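Local coordinates for lovastatin nonaketide synthase mokA (PDB 6AD3), which builds the polyketide of lovastatin (monacolin K) by iterative condensation as a type I nonaketide synthase, of which this chain is the condensation domain, at residues R208-E222 and R357-A370. The protein carries 1 engineered substitution. Residues are numbered along the deposited sequence; the frame is centred on the assembly and turned at random.
Sequences RFVGDGSTTENIFVE and RTNVDELAGMGFFA
Gly211 and Gly367 bring the backbones closest, CA to CA 4.4 Å, and Gly367 CA points a hydrogen at Val210 O. Asp212, in HRFVGDG, the counterpart of the condensation-domain HHxxxDG motif with Arg208 at the second histidine position, has four protein donors on its carboxylate, consistent with a structural role. OD1 accepts the helix-capping bond from Thr215 N and is met on its syn side by Arg357 NH2 (2.9 Å) in a salt bridge; OD2 takes Phe369 N (2.8 Å) from above the carboxylate plane and Ala370 N on the anti side. Arg357 NH2 also reaches Thr215 OG1, which donates to Gly367 O in the carbonyl plane. The Arg357 guanidinium lies between Ser214 CB and the Phe369 ring; its NH1 binds Glu362 O and Gly365 O. Arg208 lays its guanidinium on Phe368, planes 12° apart and centres 3.8 Å, while NH2 bonds Gly211 O. Met366, turned at chi2 (-65°), brings CE 3.5 Å from Asn218 CB and 3.7 Å from Glu222 CD; Glu222 pairs with Arg125. The excursion between strands 348-354 and 371-377 meets helix 213-227 as far as Glu222; the helix's other side rests on strands 199-206 and 100-107, and helix 80-91 touches Arg208 and Phe368.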
loop_
_atom_site.group_PDB
_atom_site.type_symbol
_atom_site.label_atom_id
_atom_site.label_comp_id
_atom_site.label_asym_id
_atom_site.label_seq_id
_atom_site.Cartn_x
_atom_site.Cartn_y
_atom_site.Cartn_z
ATOM N N ARG A 208 3.552 -0.060 10.675
ATOM C CA ARG A 208 2.964 -1.053 9.764
ATOM C C ARG A 208 1.907 -1.918 10.436
ATOM O O ARG A 208 0.928 -2.262 9.812
ATOM C CB ARG A 208 4.067 -1.928 9.205
ATOM C CG ARG A 208 3.637 -3.152 8.385
ATOM C CD ARG A 208 3.163 -2.799 7.010
ATOM N NE ARG A 208 1.851 -2.154 7.002
ATOM C CZ ARG A 208 1.281 -1.632 5.927
ATOM N NH1 ARG A 208 1.903 -1.644 4.772
ATOM N NH2 ARG A 208 0.078 -1.079 5.997
ATOM N N PHE A 209 2.148 -2.338 11.675
ATOM C CA PHE A 209 1.323 -3.337 12.271
ATOM C C PHE A 209 -0.126 -2.867 12.570
ATOM O O PHE A 209 -0.986 -3.715 12.874
ATOM C CB PHE A 209 1.928 -3.843 13.584
ATOM C CG PHE A 209 3.203 -4.634 13.446
ATOM C CD1 PHE A 209 3.700 -5.001 12.215
ATOM C CD2 PHE A 209 3.947 -4.947 14.588
ATOM C CE1 PHE A 209 4.908 -5.612 12.109
ATOM C CE2 PHE A 209 5.166 -5.570 14.471
ATOM C CZ PHE A 209 5.618 -5.955 13.237
ATOM N N VAL A 210 -0.376 -1.557 12.587
ATOM C CA VAL A 210 -1.656 -1.004 13.097
ATOM C C VAL A 210 -2.505 -0.289 12.066
ATOM O O VAL A 210 -3.585 0.183 12.395
ATOM C CB VAL A 210 -1.488 -0.105 14.339
ATOM C CG1 VAL A 210 -0.796 -0.898 15.462
ATOM C CG2 VAL A 210 -0.673 1.152 14.001
ATOM N N GLY A 211 -2.014 -0.196 10.834
ATOM C CA GLY A 211 -2.739 0.538 9.821
ATOM C C GLY A 211 -2.525 0.129 8.397
ATOM O O GLY A 211 -1.799 -0.829 8.101
ATOM N N ASP A 212 -3.239 0.845 7.512
ATOM C CA ASP A 212 -3.114 0.712 6.042
ATOM C C ASP A 212 -4.035 1.749 5.414
ATOM O O ASP A 212 -4.579 2.577 6.118
ATOM C CB ASP A 212 -3.429 -0.741 5.519
ATOM C CG ASP A 212 -4.884 -1.201 5.746
ATOM O OD1 ASP A 212 -5.811 -0.385 5.944
ATOM O OD2 ASP A 212 -5.114 -2.435 5.658
ATOM N N GLY A 213 -4.035 1.838 4.085
ATOM C CA GLY A 213 -4.743 2.945 3.411
ATOM C C GLY A 213 -6.213 3.022 3.819
ATOM O O GLY A 213 -6.765 4.118 3.995
ATOM N N SER A 214 -6.891 1.877 3.919
ATOM C CA SER A 214 -8.283 1.880 4.358
ATOM C C SER A 214 -8.483 2.314 5.803
ATOM O O SER A 214 -9.453 3.015 6.157
ATOM C CB SER A 214 -8.918 0.510 4.101
ATOM O OG SER A 214 -8.938 0.239 2.712
ATOM N N THR A 215 -7.548 1.916 6.668
ATOM C CA THR A 215 -7.566 2.382 8.022
ATOM C C THR A 215 -7.419 3.890 8.114
ATOM O O THR A 215 -8.131 4.551 8.893
ATOM C CB THR A 215 -6.522 1.649 8.863
ATOM O OG1 THR A 215 -6.957 0.277 9.002
ATOM C CG2 THR A 215 -6.379 2.271 10.220
ATOM N N THR A 216 -6.513 4.459 7.346
ATOM C CA THR A 216 -6.374 5.924 7.313
ATOM C C THR A 216 -7.665 6.621 6.889
ATOM O O THR A 216 -8.135 7.521 7.577
ATOM C CB THR A 216 -5.227 6.350 6.383
ATOM O OG1 THR A 216 -4.029 5.678 6.791
ATOM C CG2 THR A 216 -4.994 7.867 6.431
ATOM N N GLU A 217 -8.330 6.081 5.855
ATOM C CA GLU A 217 -9.648 6.598 5.437
ATOM C C GLU A 217 -10.618 6.507 6.592
ATOM O O GLU A 217 -11.352 7.484 6.894
ATOM C CB GLU A 217 -10.178 5.783 4.243
ATOM C CG GLU A 217 -9.398 5.982 2.939
ATOM C CD GLU A 217 -9.659 4.897 1.874
ATOM O OE1 GLU A 217 -8.911 4.856 0.848
ATOM O OE2 GLU A 217 -10.450 3.960 2.118
ATOM N N ASN A 218 -10.645 5.345 7.253
ATOM C CA ASN A 218 -11.611 5.108 8.329
ATOM C C ASN A 218 -11.359 6.114 9.478
ATOM O O ASN A 218 -12.297 6.557 10.116
ATOM C CB ASN A 218 -11.535 3.674 8.870
ATOM C CG ASN A 218 -12.097 2.628 7.912
ATOM O OD1 ASN A 218 -12.012 1.402 8.184
ATOM N ND2 ASN A 218 -12.776 3.079 6.875
ATOM N N ILE A 219 -10.090 6.382 9.811
ATOM C CA ILE A 219 -9.793 7.328 10.910
ATOM C C ILE A 219 -10.387 8.711 10.599
ATOM O O ILE A 219 -11.008 9.350 11.476
ATOM C CB ILE A 219 -8.262 7.445 11.131
ATOM C CG1 ILE A 219 -7.750 6.147 11.781
ATOM C CG2 ILE A 219 -7.930 8.663 11.971
ATOM C CD1 ILE A 219 -6.253 5.945 11.711
ATOM N N PHE A 220 -10.139 9.209 9.381
ATOM C CA PHE A 220 -10.639 10.515 8.981
ATOM C C PHE A 220 -12.161 10.514 9.092
ATOM O O PHE A 220 -12.754 11.427 9.640
ATOM C CB PHE A 220 -10.233 10.846 7.543
ATOM C CG PHE A 220 -8.886 11.543 7.393
ATOM C CD1 PHE A 220 -7.673 10.808 7.404
ATOM C CD2 PHE A 220 -8.825 12.891 6.973
ATOM C CE1 PHE A 220 -6.424 11.422 7.070
ATOM C CE2 PHE A 220 -7.576 13.478 6.597
ATOM C CZ PHE A 220 -6.410 12.704 6.479
ATOM N N VAL A 221 -12.798 9.497 8.537
ATOM C CA VAL A 221 -14.249 9.424 8.533
ATOM C C VAL A 221 -14.859 9.345 9.945
ATOM O O VAL A 221 -15.844 10.012 10.239
ATOM C CB VAL A 221 -14.710 8.250 7.614
ATOM C CG1 VAL A 221 -16.146 7.889 7.873
ATOM C CG2 VAL A 221 -14.480 8.629 6.182
ATOM N N GLU A 222 -14.261 8.547 10.832
ATOM C CA GLU A 222 -14.731 8.480 12.209
ATOM C C GLU A 222 -14.521 9.789 12.934
ATOM O O GLU A 222 -15.427 10.275 13.616
ATOM C CB GLU A 222 -14.092 7.322 12.967
ATOM C CG GLU A 222 -14.625 5.944 12.538
ATOM C CD GLU A 222 -14.359 4.824 13.560
ATOM O OE1 GLU A 222 -14.840 3.716 13.310
ATOM O OE2 GLU A 222 -13.821 5.075 14.651
ATOM N N ARG A 357 -10.619 -6.623 2.360
ATOM C CA ARG A 357 -11.785 -6.337 3.166
ATOM C C ARG A 357 -13.002 -6.684 2.317
ATOM O O ARG A 357 -13.242 -6.063 1.310
ATOM C CB ARG A 357 -11.796 -4.869 3.552
ATOM C CG ARG A 357 -10.679 -4.472 4.498
ATOM C CD ARG A 357 -10.556 -2.971 4.577
ATOM N NE ARG A 357 -9.378 -2.470 5.276
ATOM C CZ ARG A 357 -9.401 -1.964 6.503
ATOM N NH1 ARG A 357 -10.525 -1.931 7.181
ATOM N NH2 ARG A 357 -8.302 -1.493 7.058
ATOM N N THR A 358 -13.735 -7.682 2.793
ATOM C CA THR A 358 -14.674 -8.485 2.038
ATOM C C THR A 358 -16.105 -8.535 2.621
ATOM O O THR A 358 -16.935 -9.300 2.144
ATOM C CB THR A 358 -14.134 -9.946 1.921
ATOM O OG1 THR A 358 -14.455 -10.698 3.090
ATOM C CG2 THR A 358 -12.631 -9.980 1.818
ATOM N N ASN A 359 -16.359 -7.779 3.677
ATOM C CA ASN A 359 -17.660 -7.723 4.312
ATOM C C ASN A 359 -17.771 -6.483 5.189
ATOM O O ASN A 359 -16.818 -5.767 5.367
ATOM C CB ASN A 359 -17.972 -8.989 5.082
ATOM C CG ASN A 359 -17.081 -9.177 6.274
ATOM O OD1 ASN A 359 -16.773 -8.248 6.978
ATOM N ND2 ASN A 359 -16.660 -10.387 6.493
ATOM N N VAL A 360 -18.956 -6.240 5.715
ATOM C CA VAL A 360 -19.237 -4.996 6.380
ATOM C C VAL A 360 -18.252 -4.763 7.516
ATOM O O VAL A 360 -17.731 -3.689 7.652
ATOM C CB VAL A 360 -20.661 -5.091 6.982
ATOM C CG1 VAL A 360 -20.955 -3.996 7.987
ATOM C CG2 VAL A 360 -21.689 -5.123 5.875
ATOM N N ASP A 361 -18.020 -5.777 8.326
ATOM C CA ASP A 361 -17.135 -5.611 9.458
ATOM C C ASP A 361 -15.682 -5.365 9.044
ATOM O O ASP A 361 -15.034 -4.516 9.587
ATOM C CB ASP A 361 -17.255 -6.774 10.415
ATOM C CG ASP A 361 -18.446 -6.628 11.369
ATOM O OD1 ASP A 361 -19.102 -5.596 11.397
ATOM O OD2 ASP A 361 -18.701 -7.556 12.115
ATOM N N GLU A 362 -15.203 -6.112 8.060
ATOM C CA GLU A 362 -13.851 -5.920 7.555
ATOM C C GLU A 362 -13.639 -4.528 6.993
ATOM O O GLU A 362 -12.593 -3.965 7.127
ATOM C CB GLU A 362 -13.520 -6.943 6.463
ATOM C CG GLU A 362 -13.510 -8.360 6.983
ATOM C CD GLU A 362 -13.321 -9.415 5.874
ATOM O OE1 GLU A 362 -13.108 -10.570 6.261
ATOM O OE2 GLU A 362 -13.673 -9.155 4.688
ATOM N N LEU A 363 -14.658 -3.974 6.337
ATOM C CA LEU A 363 -14.552 -2.638 5.801
ATOM C C LEU A 363 -14.467 -1.573 6.884
ATOM O O LEU A 363 -13.812 -0.562 6.679
ATOM C CB LEU A 363 -15.733 -2.327 4.886
ATOM C CG LEU A 363 -15.742 -3.097 3.580
ATOM C CD1 LEU A 363 -17.160 -3.010 2.951
ATOM C CD2 LEU A 363 -14.708 -2.525 2.616
ATOM N N ALA A 364 -15.173 -1.786 8.005
ATOM C CA ALA A 364 -15.283 -0.788 9.090
ATOM C C ALA A 364 -14.134 -0.865 10.099
ATOM O O ALA A 364 -13.858 0.087 10.810
ATOM C CB ALA A 364 -16.618 -0.948 9.801
ATOM N N GLY A 365 -13.418 -1.965 10.084
ATOM C CA GLY A 365 -12.398 -2.228 11.096
ATOM C C GLY A 365 -11.140 -1.371 10.884
ATOM O O GLY A 365 -10.860 -0.888 9.782
ATOM N N MET A 366 -10.363 -1.236 11.942
ATOM C CA MET A 366 -9.057 -0.633 11.878
ATOM C C MET A 366 -7.993 -1.721 11.945
ATOM O O MET A 366 -8.177 -2.748 12.596
ATOM C CB MET A 366 -8.857 0.342 13.051
ATOM C CG MET A 366 -9.888 1.440 13.168
ATOM S SD MET A 366 -9.819 2.585 11.754
ATOM C CE MET A 366 -10.955 3.845 12.335
ATOM N N GLY A 367 -6.874 -1.471 11.278
ATOM C CA GLY A 367 -5.687 -2.273 11.401
ATOM C C GLY A 367 -5.082 -2.569 10.031
ATOM O O GLY A 367 -5.370 -1.869 9.040
ATOM N N PHE A 368 -4.173 -3.532 10.005
ATOM C CA PHE A 368 -3.366 -3.831 8.835
ATOM C C PHE A 368 -3.929 -5.049 8.112
ATOM O O PHE A 368 -3.682 -6.180 8.519
ATOM C CB PHE A 368 -1.911 -4.069 9.247
ATOM C CG PHE A 368 -1.025 -4.559 8.151
ATOM C CD1 PHE A 368 -1.184 -4.120 6.853
ATOM C CD2 PHE A 368 0.012 -5.455 8.430
ATOM C CE1 PHE A 368 -0.301 -4.500 5.853
ATOM C CE2 PHE A 368 0.890 -5.845 7.424
ATOM C CZ PHE A 368 0.708 -5.393 6.131
ATOM N N PHE A 369 -4.796 -4.795 7.130
ATOM C CA PHE A 369 -5.505 -5.868 6.395
ATOM C C PHE A 369 -4.958 -6.053 5.001
ATOM O O PHE A 369 -5.149 -7.102 4.414
ATOM C CB PHE A 369 -6.982 -5.559 6.274
ATOM C CG PHE A 369 -7.729 -5.657 7.571
ATOM C CD1 PHE A 369 -8.196 -6.882 8.017
ATOM C CD2 PHE A 369 -7.914 -4.535 8.384
ATOM C CE1 PHE A 369 -8.914 -6.967 9.206
ATOM C CE2 PHE A 369 -8.634 -4.626 9.564
ATOM C CZ PHE A 369 -9.155 -5.825 9.959
ATOM N N ALA A 370 -4.320 -5.014 4.464
ATOM C CA ALA A 370 -3.922 -4.966 3.043
ATOM C C ALA A 370 -3.008 -6.120 2.602
ATOM O O ALA A 370 -2.230 -6.679 3.381
ATOM C CB ALA A 370 -3.285 -3.619 2.713
HETATM O O HOH W 1 -3.475 -4.409 12.492
HETATM O O HOH W 2 -6.950 -2.863 3.783
HETATM O O HOH W 3 -14.380 2.780 10.724
#